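PDB 4G6V: CdiI from Burkholderia pseudomallei 1026a, which acts as an immunity protein, binding the tRNase toxin CdiA-CT of a contact-dependent growth inhibition system and probably blocking its activity. Local coordinates for residues F6-I11 against Q95-R100; E17-K22 against D84-G89; F45-I50 against E59-V64; I77-L82 against I91-D96. All blocks are in the same frame, centred on the assembly; numbering follows the deposited sequence.

Interaction 1. Residues F6-I11 against Q95-R100; sequences FCYLSI and QDNEYR
Backbone oxygen Q95 O is gripped by two N-H groups, E98 N at 2.9 Å and Y99 N at 3.1 Å, closing a loop in which N97 lies over the aromatic ring of F6. E98 and Y99 share Q95 as their partner, a classic beta bulge at the return into strand 99-100. The contact itself is a stack of side chains. N97 CB stands 3.6 Å from the centroid of the F6 ring and 10° off its normal, a CH-pi contact over the face. Beyond CB the amide runs out over the CD1 side of the ring, the two planes 19° apart. The F6 ring is brought under the loop by a chi1 of -85°, which leaves CG beside the backbone N and opposite the carbonyl carbon. At the edge of the Y8 ring lies N97 OD1, though its spacing from the hydroxyl is doubtful in this model. N97 ND2 is hydrogen-bonded to T117 OG1 of the toxin chain, so one asparagine joins the immunity protein's aromatic core to its partner. Strand 4-9 runs between strands 60-66 and 91-95, while I50 of helix 45-53 packs on both Y8 and N97.

Interaction 2. Residues E17-K22 against D84-G89; sequences ESDLNK and DGFNGG
Helix 13-26 approaches an irregular piece of chain here, and D19 and F86 are the residues whose CA atoms come nearest, 6.6 Å apart. On the helical side, N21 N bonds back to E17 O in the regular pattern. On the other side G85 is the first residue after helix 75-84 to leave helical backbone angles, and a type I beta turn follows from F86 to G89, closed by G89 N to F86 O at 3.0 Å. The turn directs the chain on into strand 91-95.

The F86 side chain spans the gap to the helix. Its far end meets two consecutive helical residues, F86 CZ lying 3.7 Å from L20 CG and F86 CE1 lying 3.7 Å from D19 CB, both at an oblique approach to the ring. With chi1 at -75°, F86 CG stands opposite the carbonyl carbon, and from there the ring extends to D19 and L20. D19 takes part mainly through its methylene, which also rests 3.7 Å from G85 O. Its carboxylate is turned almost perpendicular to the ring, the planes being 85° apart. I11 packs on both D19 and F86, while I23, about one turn along the helix from L20, adds to the apolar surroundings of the ring.

No hydrogen bond or salt bridge crosses between 17-22 and 84-89. What holds the segments together is probably mostly apolar, the packing of F86 on L20 and on the carbon of D19, an acidic residue that remains partly exposed.

Interaction 3. Residues F45-I50 against E59-V64; sequences FSLKEI and ESFFLV
L47 lays its two methyl groups over one face of the F61 ring. L47 CD1 sits 3.8 Å from F61 CG, near the root of the ring, and L47 CD2 stands 4.2 Å from the ring centroid, 25° off the normal and displaced toward the rim, a CH-pi contact. The two side chains meet at about a right angle. F61 reaches the helix because its CG is anti to the backbone N (chi1 166°). Nearer the start of the strand, the extended chain of K48 leans toward E59, whose own chain bends at chi2; K48 NZ and E59 OE1 form a long salt bridge of 3.9 Å.

This is helix-on-sheet packing, in which helix 45-53 packs on part of one face of an antiparallel sheet and strand 60-66 runs between strands 35-42 and 4-9. E59 and S60 are both paired with L9, a classic beta bulge where the strand begins. Past the bulge the residues alternate, F61 directed to the helix and F62 to the opposite face.

In the second shell, Y8 meets the F61 ring edge-to-face, and the F6 ring meets that of F61 with the planes about 65° apart. S60 OG bonds to I11 O. D44 OD1 accepts a hydrogen bond from L47 N in the first turn of the helix. Farther out, the toxin chain packs on the helix, its N120 against L47, its T116 against S46 and its N113 against I50.

Interaction 4. Residues I77-L82 against I91-D96; sequences IVSKIL and ILILQD
I93 pushes its terminal methyl into the side of helix 75-84, between S79 and L82. I93 CD1 lies 3.6 Å from the backbone oxygen S79 O and 3.9 Å from S79 CB, and the same methyl is 4.1 Å from L82 CB. A chi1 of -59° puts I93 CG1 beside the backbone N, and a chi2 of 179° extends that branch to CD1. I91, two residues earlier on the same face of the strand, adds a looser apolar contact from I91 CD1 to L82 CB at 4.3 Å. L82 is thus met through its CB by both isoleucines.

No hydrogen bond links the two segments, and the hydroxyl of S79 is engaged within its own helix, S79 OG bonding to I75 O. I93 CD1 also lies against the helical backbone at S79 CA, 3.7 Å away. The helix and the strand run nearly antiparallel, at 162°, with their axes 9.8 Å apart, as suits a helix that turns back through a short loop onto the strand following it.

I93 N bonds to T102 OG1, just past strand 99-100. Strand 91-95 lies between strands 4-9 and 99-100. Behind helix 75-84, V78 and I81 pack on L30 of helix 28-34, whereas L92 and L94 turn to the other face of the sheet and touch H54, just beyond helix 45-53.

From the N terminus, strand 4-9 opens the widest loop, which interaction 1 closes at 95-100 near the end of the chain. Interaction 2 is nested inside it, joining helix 13-26 to the loop after helix 75-84. Interaction 3 is nested deeper, closing a short loop between helix 45-53 and strand 60-66. Interaction 4 follows in series, folding helix 75-84 onto strand 91-95; its segments alternate with those of interaction 2, and it shares Q95 and D96 with interaction 1. Interactions 1, 3 and 4 reach the same sheet, with helices 45-53 and 75-84 on opposite faces. F86 of interaction 2 touches L9, F62 and I91, tying all four together.

Interaction 1. Residues F6-I11 against Q95-R100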
loop_
_atom_site.group_PDB
_atom_site.type_symbol
_atom_site.label_atom_id
_atom_site.label_comp_id
_atom_site.label_asym_id
_atom_site.label_seq_id
_atom_site.Cartn_x
_atom_site.Cartn_y
_atom_site.Cartn_z
ATOM N N PHE B 6 -3.061 0.467 -6.391
ATOM C CA PHE B 6 -2.474 1.471 -7.255
ATOM C C PHE B 6 -3.265 1.493 -8.547
ATOM O O PHE B 6 -3.322 0.500 -9.250
ATOM C CB PHE B 6 -1.029 1.119 -7.555
ATOM C CG PHE B 6 -0.086 1.582 -6.519
ATOM C CD1 PHE B 6 0.946 2.447 -6.833
ATOM C CD2 PHE B 6 -0.243 1.189 -5.204
ATOM C CE1 PHE B 6 1.820 2.901 -5.836
ATOM C CE2 PHE B 6 0.635 1.633 -4.204
ATOM C CZ PHE B 6 1.657 2.489 -4.525
ATOM N N CYS B 7 -3.875 2.620 -8.866
ATOM C CA CYS B 7 -4.800 2.683 -9.982
ATOM C C CYS B 7 -4.279 3.667 -10.972
ATOM O O CYS B 7 -4.184 4.842 -10.678
ATOM C CB CYS B 7 -6.173 3.145 -9.500
ATOM S SG CYS B 7 -6.911 2.040 -8.267
ATOM N N TYR B 8 -3.922 3.184 -12.141
ATOM C CA TYR B 8 -3.524 4.043 -13.251
ATOM C C TYR B 8 -4.645 4.212 -14.277
ATOM O O TYR B 8 -5.351 3.245 -14.622
ATOM C CB TYR B 8 -2.297 3.469 -13.947
ATOM C CG TYR B 8 -1.201 3.071 -13.001
ATOM C CD1 TYR B 8 -0.026 3.790 -12.949
ATOM C CD2 TYR B 8 -1.349 1.969 -12.148
ATOM C CE1 TYR B 8 0.990 3.429 -12.084
ATOM C CE2 TYR B 8 -0.336 1.592 -11.290
ATOM C CZ TYR B 8 0.832 2.329 -11.261
ATOM O OH TYR B 8 1.851 1.977 -10.407
ATOM N N LEU B 9 -4.789 5.443 -14.770
ATOM C CA LEU B 9 -5.834 5.776 -15.729
ATOM C C LEU B 9 -5.271 6.375 -17.005
ATOM O O LEU B 9 -4.272 7.091 -16.990
ATOM C CB LEU B 9 -6.843 6.748 -15.122
ATOM C CG LEU B 9 -7.710 6.283 -13.951
ATOM C CD1 LEU B 9 -8.519 7.444 -13.423
ATOM C CD2 LEU B 9 -8.626 5.135 -14.355
ATOM N N SER B 10 -5.933 6.092 -18.118
ATOM C CA SER B 10 -5.523 6.646 -19.391
ATOM C C SER B 10 -6.067 8.074 -19.526
ATOM O O SER B 10 -5.493 8.881 -20.246
ATOM C CB SER B 10 -6.001 5.759 -20.531
ATOM O OG SER B 10 -7.403 5.870 -20.685
ATOM N N ILE B 11 -7.151 8.386 -18.810
ATOM C CA ILE B 11 -7.761 9.726 -18.854
ATOM C C ILE B 11 -7.028 10.755 -17.980
ATOM O O ILE B 11 -6.223 10.403 -17.128
ATOM C CB ILE B 11 -9.270 9.699 -18.487
ATOM C CG1 ILE B 11 -9.483 9.163 -17.077
ATOM C CG2 ILE B 11 -10.019 8.808 -19.440
ATOM C CD1 ILE B 11 -10.910 9.256 -16.606
ATOM N N GLN B 95 -2.537 -4.206 -7.001
ATOM C CA GLN B 95 -2.535 -4.272 -5.556
ATOM C C GLN B 95 -1.088 -4.121 -5.094
ATOM O O GLN B 95 -0.195 -4.859 -5.552
ATOM C CB GLN B 95 -3.115 -5.585 -5.087
ATOM C CG GLN B 95 -3.425 -5.594 -3.624
ATOM C CD GLN B 95 -4.421 -6.662 -3.250
ATOM O OE1 GLN B 95 -5.280 -7.041 -4.052
ATOM N NE2 GLN B 95 -4.318 -7.151 -2.025
ATOM N N ASP B 96 -0.872 -3.139 -4.215
ATOM C CA ASP B 96 0.449 -2.775 -3.708
ATOM C C ASP B 96 1.468 -2.632 -4.827
ATOM O O ASP B 96 2.666 -2.918 -4.656
ATOM C CB ASP B 96 0.919 -3.750 -2.613
ATOM C CG ASP B 96 0.226 -3.495 -1.268
ATOM O OD1 ASP B 96 -0.128 -2.310 -0.988
ATOM O OD2 ASP B 96 0.034 -4.473 -0.499
ATOM N N ASN B 97 0.965 -2.187 -5.975
ATOM C CA ASN B 97 1.803 -1.837 -7.108
ATOM C C ASN B 97 2.583 -3.042 -7.616
ATOM O O ASN B 97 3.639 -2.896 -8.226
ATOM C CB ASN B 97 2.745 -0.680 -6.726
ATOM C CG ASN B 97 3.019 0.270 -7.889
ATOM O OD1 ASN B 97 2.234 0.364 -8.843
ATOM N ND2 ASN B 97 4.146 0.970 -7.818
ATOM N N GLU B 98 2.039 -4.232 -7.366
ATOM C CA GLU B 98 2.689 -5.499 -7.731
ATOM C C GLU B 98 1.779 -6.450 -8.485
ATOM O O GLU B 98 2.146 -6.947 -9.542
ATOM C CB GLU B 98 3.210 -6.232 -6.490
ATOM C CG GLU B 98 4.422 -5.579 -5.887
ATOM C CD GLU B 98 4.925 -6.279 -4.650
ATOM O OE1 GLU B 98 5.717 -5.647 -3.928
ATOM O OE2 GLU B 98 4.539 -7.435 -4.391
ATOM N N TYR B 99 0.603 -6.704 -7.919
ATOM C CA TYR B 99 -0.304 -7.729 -8.418
ATOM C C TYR B 99 -1.478 -7.190 -9.263
ATOM O O TYR B 99 -2.364 -6.509 -8.751
ATOM C CB TYR B 99 -0.828 -8.551 -7.234
ATOM C CG TYR B 99 -1.753 -9.681 -7.632
ATOM C CD1 TYR B 99 -3.098 -9.662 -7.276
ATOM C CD2 TYR B 99 -1.281 -10.768 -8.369
ATOM C CE1 TYR B 99 -3.946 -10.714 -7.628
ATOM C CE2 TYR B 99 -2.118 -11.810 -8.724
ATOM C CZ TYR B 99 -3.451 -11.776 -8.356
ATOM O OH TYR B 99 -4.296 -12.796 -8.726
ATOM N N ARG B 100 -1.499 -7.527 -10.545
ATOM C CA ARG B 100 -2.555 -7.033 -11.431
ATOM C C ARG B 100 -3.924 -7.604 -11.094
ATOM O O ARG B 100 -4.117 -8.818 -11.133
ATOM C CB ARG B 100 -2.235 -7.309 -12.898
ATOM C CG ARG B 100 -3.325 -6.809 -13.823
ATOM C CD ARG B 100 -2.931 -6.958 -15.305
ATOM N NE ARG B 100 -2.199 -8.192 -15.574
ATOM C CZ ARG B 100 -2.771 -9.359 -15.894
ATOM N NH1 ARG B 100 -4.088 -9.453 -15.986
ATOM N NH2 ARG B 100 -2.030 -10.448 -16.116
#

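Interaction 2. Residues E17-K22 against D84-G89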
loop_
_atom_site.group_PDB
_atom_site.type_symbol
_atom_site.label_atom_id
_atom_site.label_comp_id
_atom_site.label_asym_id
_atom_site.label_seq_id
_atom_site.Cartn_x
_atom_site.Cartn_y
_atom_site.Cartn_z
ATOM N N GLU B 17 -11.286 12.520 -11.764
ATOM C CA GLU B 17 -11.873 12.931 -10.498
ATOM C C GLU B 17 -13.393 13.046 -10.622
ATOM O O GLU B 17 -14.142 12.490 -9.822
ATOM C CB GLU B 17 -11.244 14.247 -10.038
ATOM C CG GLU B 17 -11.382 14.499 -8.560
ATOM C CD GLU B 17 -10.565 13.543 -7.704
ATOM O OE1 GLU B 17 -9.319 13.699 -7.636
ATOM O OE2 GLU B 17 -11.181 12.650 -7.078
ATOM N N SER B 18 -13.848 13.764 -11.639
ATOM C CA SER B 18 -15.272 13.798 -11.943
ATOM C C SER B 18 -15.882 12.389 -11.896
ATOM O O SER B 18 -16.890 12.168 -11.222
ATOM C CB SER B 18 -15.523 14.471 -13.299
ATOM O OG SER B 18 -16.799 14.103 -13.811
ATOM N N ASP B 19 -15.277 11.436 -12.603
ATOM C CA ASP B 19 -15.706 10.030 -12.529
ATOM C C ASP B 19 -15.678 9.433 -11.095
ATOM O O ASP B 19 -16.617 8.734 -10.696
ATOM C CB ASP B 19 -14.879 9.152 -13.480
ATOM C CG ASP B 19 -15.389 9.189 -14.894
ATOM O OD1 ASP B 19 -16.629 9.272 -15.078
ATOM O OD2 ASP B 19 -14.553 9.123 -15.825
ATOM N N LEU B 20 -14.612 9.693 -10.333
ATOM C CA LEU B 20 -14.563 9.227 -8.940
ATOM C C LEU B 20 -15.656 9.789 -8.033
ATOM O O LEU B 20 -16.011 9.166 -7.033
ATOM C CB LEU B 20 -13.184 9.445 -8.305
ATOM C CG LEU B 20 -12.225 8.317 -8.663
ATOM C CD1 LEU B 20 -10.801 8.699 -8.400
ATOM C CD2 LEU B 20 -12.597 7.033 -7.914
ATOM N N ASN B 21 -16.186 10.958 -8.359
ATOM C CA ASN B 21 -17.257 11.506 -7.549
ATOM C C ASN B 21 -18.491 10.634 -7.665
ATOM O O ASN B 21 -19.188 10.373 -6.695
ATOM C CB ASN B 21 -17.586 12.936 -7.964
ATOM C CG ASN B 21 -16.498 13.942 -7.578
ATOM O OD1 ASN B 21 -15.670 13.698 -6.690
ATOM N ND2 ASN B 21 -16.507 15.093 -8.254
ATOM N N LYS B 22 -18.766 10.185 -8.875
ATOM C CA LYS B 22 -19.923 9.357 -9.100
ATOM C C LYS B 22 -19.757 8.014 -8.395
ATOM O O LYS B 22 -20.701 7.495 -7.797
ATOM C CB LYS B 22 -20.130 9.177 -10.591
ATOM C CG LYS B 22 -20.371 10.495 -11.307
ATOM C CD LYS B 22 -20.607 10.292 -12.799
ATOM C CE LYS B 22 -20.706 11.639 -13.503
ATOM N NZ LYS B 22 -20.980 11.389 -14.950
ATOM N N ASP B 84 -15.585 -0.402 -13.937
ATOM C CA ASP B 84 -16.898 -0.088 -14.500
ATOM C C ASP B 84 -17.250 1.399 -14.408
ATOM O O ASP B 84 -18.019 1.898 -15.224
ATOM C CB ASP B 84 -17.991 -0.941 -13.844
ATOM N N GLY B 85 -16.697 2.102 -13.421
ATOM C CA GLY B 85 -16.990 3.513 -13.254
ATOM C C GLY B 85 -15.989 4.400 -13.972
ATOM O O GLY B 85 -15.941 5.613 -13.766
ATOM N N PHE B 86 -15.164 3.771 -14.800
ATOM C CA PHE B 86 -14.256 4.475 -15.697
ATOM C C PHE B 86 -14.511 3.995 -17.120
ATOM O O PHE B 86 -13.583 3.710 -17.874
ATOM C CB PHE B 86 -12.803 4.245 -15.282
ATOM C CG PHE B 86 -12.411 5.012 -14.065
ATOM C CD1 PHE B 86 -12.196 6.379 -14.140
ATOM C CD2 PHE B 86 -12.257 4.381 -12.840
ATOM C CE1 PHE B 86 -11.843 7.095 -13.024
ATOM C CE2 PHE B 86 -11.895 5.102 -11.706
ATOM C CZ PHE B 86 -11.693 6.455 -11.798
ATOM N N ASN B 87 -15.791 3.907 -17.465
ATOM C CA ASN B 87 -16.232 3.374 -18.747
ATOM C C ASN B 87 -15.459 4.014 -19.900
ATOM O O ASN B 87 -14.878 3.324 -20.752
ATOM C CB ASN B 87 -17.732 3.598 -18.909
ATOM N N GLY B 88 -15.434 5.343 -19.893
ATOM C CA GLY B 88 -14.812 6.118 -20.956
ATOM C C GLY B 88 -13.302 5.986 -21.102
ATOM O O GLY B 88 -12.681 6.772 -21.827
ATOM N N GLY B 89 -12.709 4.995 -20.437
ATOM C CA GLY B 89 -11.269 4.813 -20.494
ATOM C C GLY B 89 -10.741 3.527 -19.879
ATOM O O GLY B 89 -11.481 2.722 -19.305
#

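Interaction 3. Residues F45-I50 against E59-V64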
loop_
_atom_site.group_PDB
_atom_site.type_symbol
_atom_site.label_atom_id
_atom_site.label_comp_id
_atom_site.label_asym_id
_atom_site.label_seq_id
_atom_site.Cartn_x
_atom_site.Cartn_y
_atom_site.Cartn_z
ATOM N N PHE B 45 6.772 10.407 -14.435
ATOM C CA PHE B 45 7.485 9.483 -15.314
ATOM C C PHE B 45 7.550 8.059 -14.757
ATOM O O PHE B 45 7.480 7.099 -15.508
ATOM C CB PHE B 45 8.905 9.984 -15.631
ATOM C CG PHE B 45 9.742 8.977 -16.360
ATOM C CD1 PHE B 45 9.752 8.931 -17.746
ATOM C CD2 PHE B 45 10.484 8.039 -15.662
ATOM C CE1 PHE B 45 10.503 7.972 -18.424
ATOM C CE2 PHE B 45 11.237 7.085 -16.325
ATOM C CZ PHE B 45 11.247 7.049 -17.705
ATOM N N SER B 46 7.703 7.941 -13.439
ATOM C CA SER B 46 7.858 6.649 -12.782
ATOM C C SER B 46 6.585 5.843 -12.871
ATOM O O SER B 46 6.634 4.684 -13.247
ATOM C CB SER B 46 8.261 6.813 -11.315
ATOM O OG SER B 46 9.667 6.954 -11.180
ATOM N N LEU B 47 5.449 6.451 -12.533
ATOM C CA LEU B 47 4.166 5.757 -12.642
ATOM C C LEU B 47 3.832 5.378 -14.095
ATOM O O LEU B 47 3.294 4.303 -14.355
ATOM C CB LEU B 47 3.037 6.589 -12.035
ATOM C CG LEU B 47 3.175 6.907 -10.546
ATOM C CD1 LEU B 47 2.276 8.082 -10.164
ATOM C CD2 LEU B 47 2.874 5.678 -9.692
ATOM N N LYS B 48 4.157 6.267 -15.035
ATOM C CA LYS B 48 3.937 6.013 -16.453
ATOM C C LYS B 48 4.747 4.818 -16.940
ATOM O O LYS B 48 4.304 4.072 -17.820
ATOM C CB LYS B 48 4.290 7.238 -17.306
ATOM C CG LYS B 48 3.294 8.380 -17.215
ATOM C CD LYS B 48 3.651 9.492 -18.185
ATOM C CE LYS B 48 2.716 10.672 -18.057
ATOM N NZ LYS B 48 2.913 11.618 -19.193
ATOM N N GLU B 49 5.940 4.662 -16.376
ATOM C CA GLU B 49 6.815 3.570 -16.742
ATOM C C GLU B 49 6.206 2.223 -16.327
ATOM O O GLU B 49 6.123 1.290 -17.137
ATOM C CB GLU B 49 8.184 3.769 -16.102
ATOM C CG GLU B 49 9.259 2.838 -16.625
ATOM C CD GLU B 49 10.583 3.052 -15.924
ATOM O OE1 GLU B 49 10.583 3.691 -14.845
ATOM O OE2 GLU B 49 11.617 2.590 -16.460
ATOM N N ILE B 50 5.773 2.145 -15.071
ATOM C CA ILE B 50 5.149 0.940 -14.526
ATOM C C ILE B 50 3.833 0.609 -15.228
ATOM O O ILE B 50 3.610 -0.539 -15.588
ATOM C CB ILE B 50 4.906 1.055 -12.995
ATOM C CG1 ILE B 50 6.226 1.198 -12.228
ATOM C CG2 ILE B 50 4.146 -0.149 -12.472
ATOM C CD1 ILE B 50 6.040 1.318 -10.724
ATOM N N GLU B 59 -2.156 8.701 -17.725
ATOM C CA GLU B 59 -2.098 10.158 -17.566
ATOM C C GLU B 59 -2.330 10.556 -16.120
ATOM O O GLU B 59 -1.715 11.496 -15.623
ATOM C CB GLU B 59 -3.120 10.862 -18.447
ATOM C CG GLU B 59 -2.850 10.679 -19.932
ATOM C CD GLU B 59 -1.445 11.126 -20.346
ATOM O OE1 GLU B 59 -0.886 12.052 -19.708
ATOM O OE2 GLU B 59 -0.905 10.553 -21.323
ATOM N N SER B 60 -3.216 9.833 -15.446
ATOM C CA SER B 60 -3.486 10.100 -14.046
ATOM C C SER B 60 -3.334 8.824 -13.190
ATOM O O SER B 60 -3.264 7.699 -13.698
ATOM C CB SER B 60 -4.860 10.763 -13.872
ATOM O OG SER B 60 -5.900 9.964 -14.414
ATOM N N PHE B 61 -3.259 9.024 -11.886
ATOM C CA PHE B 61 -3.040 7.949 -10.942
ATOM C C PHE B 61 -3.778 8.293 -9.647
ATOM O O PHE B 61 -3.874 9.462 -9.254
ATOM C CB PHE B 61 -1.547 7.821 -10.641
ATOM C CG PHE B 61 -1.256 6.988 -9.446
ATOM C CD1 PHE B 61 -0.966 5.648 -9.577
ATOM C CD2 PHE B 61 -1.302 7.535 -8.174
ATOM C CE1 PHE B 61 -0.710 4.871 -8.455
ATOM C CE2 PHE B 61 -1.046 6.763 -7.049
ATOM C CZ PHE B 61 -0.749 5.435 -7.181
ATOM N N PHE B 62 -4.320 7.291 -8.985
ATOM C CA PHE B 62 -4.823 7.535 -7.648
ATOM C C PHE B 62 -4.725 6.248 -6.838
ATOM O O PHE B 62 -4.500 5.161 -7.388
ATOM C CB PHE B 62 -6.258 8.056 -7.682
ATOM C CG PHE B 62 -7.242 7.033 -8.116
ATOM C CD1 PHE B 62 -7.713 6.082 -7.213
ATOM C CD2 PHE B 62 -7.681 6.987 -9.427
ATOM C CE1 PHE B 62 -8.611 5.091 -7.607
ATOM C CE2 PHE B 62 -8.580 5.992 -9.835
ATOM C CZ PHE B 62 -9.045 5.039 -8.913
ATOM N N LEU B 63 -4.886 6.374 -5.530
ATOM C CA LEU B 63 -4.693 5.253 -4.638
ATOM C C LEU B 63 -5.998 4.908 -3.926
ATOM O O LEU B 63 -6.812 5.789 -3.632
ATOM C CB LEU B 63 -3.598 5.602 -3.644
ATOM C CG LEU B 63 -2.795 4.478 -2.996
ATOM C CD1 LEU B 63 -2.082 3.677 -4.065
ATOM C CD2 LEU B 63 -1.792 5.054 -1.979
ATOM N N VAL B 64 -6.207 3.613 -3.690
ATOM C CA VAL B 64 -7.320 3.132 -2.872
ATOM C C VAL B 64 -6.764 2.305 -1.707
ATOM O O VAL B 64 -6.182 1.249 -1.907
ATOM C CB VAL B 64 -8.324 2.272 -3.680
ATOM C CG1 VAL B 64 -9.526 1.869 -2.832
ATOM C CG2 VAL B 64 -8.814 3.027 -4.874
#

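Interaction 4. Residues I77-L82 against I91-D96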
loop_
_atom_site.group_PDB
_atom_site.type_symbol
_atom_site.label_atom_id
_atom_site.label_comp_id
_atom_site.label_asym_id
_atom_site.label_seq_id
_atom_site.Cartn_x
_atom_site.Cartn_y
_atom_site.Cartn_z
ATOM N N ILE B 77 -14.102 -7.107 -5.690
ATOM C CA ILE B 77 -15.355 -6.426 -6.021
ATOM C C ILE B 77 -15.146 -4.910 -6.152
ATOM O O ILE B 77 -15.712 -4.264 -7.044
ATOM C CB ILE B 77 -16.466 -6.710 -5.003
ATOM C CG1 ILE B 77 -17.729 -5.933 -5.354
ATOM C CG2 ILE B 77 -16.047 -6.287 -3.637
ATOM C CD1 ILE B 77 -18.701 -5.832 -4.195
ATOM N N VAL B 78 -14.327 -4.350 -5.269
ATOM C CA VAL B 78 -13.917 -2.957 -5.399
ATOM C C VAL B 78 -13.208 -2.714 -6.730
ATOM O O VAL B 78 -13.476 -1.729 -7.415
ATOM C CB VAL B 78 -12.999 -2.529 -4.253
ATOM C CG1 VAL B 78 -12.246 -1.297 -4.643
ATOM C CG2 VAL B 78 -13.812 -2.286 -2.990
ATOM N N SER B 79 -12.319 -3.626 -7.106
ATOM C CA SER B 79 -11.603 -3.507 -8.374
ATOM C C SER B 79 -12.557 -3.441 -9.546
ATOM O O SER B 79 -12.405 -2.611 -10.442
ATOM C CB SER B 79 -10.643 -4.668 -8.560
ATOM O OG SER B 79 -9.589 -4.557 -7.631
ATOM N N LYS B 80 -13.548 -4.324 -9.536
ATOM C CA LYS B 80 -14.537 -4.378 -10.608
ATOM C C LYS B 80 -15.372 -3.087 -10.663
ATOM O O LYS B 80 -15.563 -2.521 -11.735
ATOM C CB LYS B 80 -15.416 -5.621 -10.446
ATOM C CG LYS B 80 -16.675 -5.576 -11.257
ATOM C CD LYS B 80 -17.856 -6.128 -10.477
ATOM C CE LYS B 80 -19.127 -5.309 -10.734
ATOM N NZ LYS B 80 -19.518 -5.253 -12.176
ATOM N N ILE B 81 -15.839 -2.615 -9.505
ATOM C CA ILE B 81 -16.587 -1.359 -9.404
ATOM C C ILE B 81 -15.809 -0.202 -10.036
ATOM O O ILE B 81 -16.392 0.710 -10.650
ATOM C CB ILE B 81 -16.924 -1.032 -7.922
ATOM C CG1 ILE B 81 -18.091 -1.891 -7.434
ATOM C CG2 ILE B 81 -17.265 0.435 -7.718
ATOM C CD1 ILE B 81 -18.317 -1.817 -5.926
ATOM N N LEU B 82 -14.489 -0.245 -9.887
ATOM C CA LEU B 82 -13.627 0.795 -10.445
ATOM C C LEU B 82 -13.486 0.683 -11.984
ATOM O O LEU B 82 -13.641 1.658 -12.694
ATOM C CB LEU B 82 -12.265 0.829 -9.725
ATOM C CG LEU B 82 -12.209 1.255 -8.240
ATOM C CD1 LEU B 82 -10.775 1.288 -7.729
ATOM C CD2 LEU B 82 -12.877 2.625 -7.977
ATOM N N ILE B 91 -8.260 1.334 -17.265
ATOM C CA ILE B 91 -7.693 1.406 -15.921
ATOM C C ILE B 91 -6.853 0.178 -15.624
ATOM O O ILE B 91 -7.265 -0.937 -15.898
ATOM C CB ILE B 91 -8.767 1.666 -14.792
ATOM C CG1 ILE B 91 -8.083 1.977 -13.466
ATOM C CG2 ILE B 91 -9.718 0.520 -14.604
ATOM C CD1 ILE B 91 -9.031 1.999 -12.282
ATOM N N LEU B 92 -5.654 0.388 -15.099
ATOM C CA LEU B 92 -4.847 -0.727 -14.623
ATOM C C LEU B 92 -4.891 -0.665 -13.100
ATOM O O LEU B 92 -4.732 0.411 -12.529
ATOM C CB LEU B 92 -3.417 -0.596 -15.152
ATOM C CG LEU B 92 -2.283 -1.304 -14.414
ATOM C CD1 LEU B 92 -2.414 -2.777 -14.599
ATOM C CD2 LEU B 92 -0.938 -0.818 -14.911
ATOM N N ILE B 93 -5.149 -1.789 -12.438
ATOM C CA ILE B 93 -5.121 -1.813 -10.967
ATOM C C ILE B 93 -4.090 -2.797 -10.431
ATOM O O ILE B 93 -4.238 -4.001 -10.601
ATOM C CB ILE B 93 -6.486 -2.205 -10.353
ATOM C CG1 ILE B 93 -7.590 -1.239 -10.788
ATOM C CG2 ILE B 93 -6.380 -2.279 -8.822
ATOM C CD1 ILE B 93 -8.964 -1.611 -10.231
ATOM N N LEU B 94 -3.056 -2.288 -9.780
ATOM C CA LEU B 94 -2.070 -3.146 -9.148
ATOM C C LEU B 94 -2.167 -3.089 -7.609
ATOM O O LEU B 94 -1.914 -2.058 -6.968
ATOM C CB LEU B 94 -0.660 -2.776 -9.612
ATOM C CG LEU B 94 -0.338 -2.750 -11.103
ATOM C CD1 LEU B 94 1.133 -2.489 -11.323
ATOM C CD2 LEU B 94 -0.709 -4.056 -11.762
ATOM N N GLN B 95 -2.537 -4.206 -7.001
ATOM C CA GLN B 95 -2.535 -4.272 -5.556
ATOM C C GLN B 95 -1.088 -4.121 -5.094
ATOM O O GLN B 95 -0.195 -4.859 -5.552
ATOM C CB GLN B 95 -3.115 -5.585 -5.087
ATOM C CG GLN B 95 -3.425 -5.594 -3.624
ATOM C CD GLN B 95 -4.421 -6.662 -3.250
ATOM O OE1 GLN B 95 -5.280 -7.041 -4.052
ATOM N NE2 GLN B 95 -4.318 -7.151 -2.025
ATOM N N ASP B 96 -0.872 -3.139 -4.215
ATOM C CA ASP B 96 0.449 -2.775 -3.708
ATOM C C ASP B 96 1.468 -2.632 -4.827
ATOM O O ASP B 96 2.666 -2.918 -4.656
ATOM C CB ASP B 96 0.919 -3.750 -2.613
ATOM C CG ASP B 96 0.226 -3.495 -1.268
ATOM O OD1 ASP B 96 -0.128 -2.310 -0.988
ATOM O OD2 ASP B 96 0.034 -4.473 -0.499
#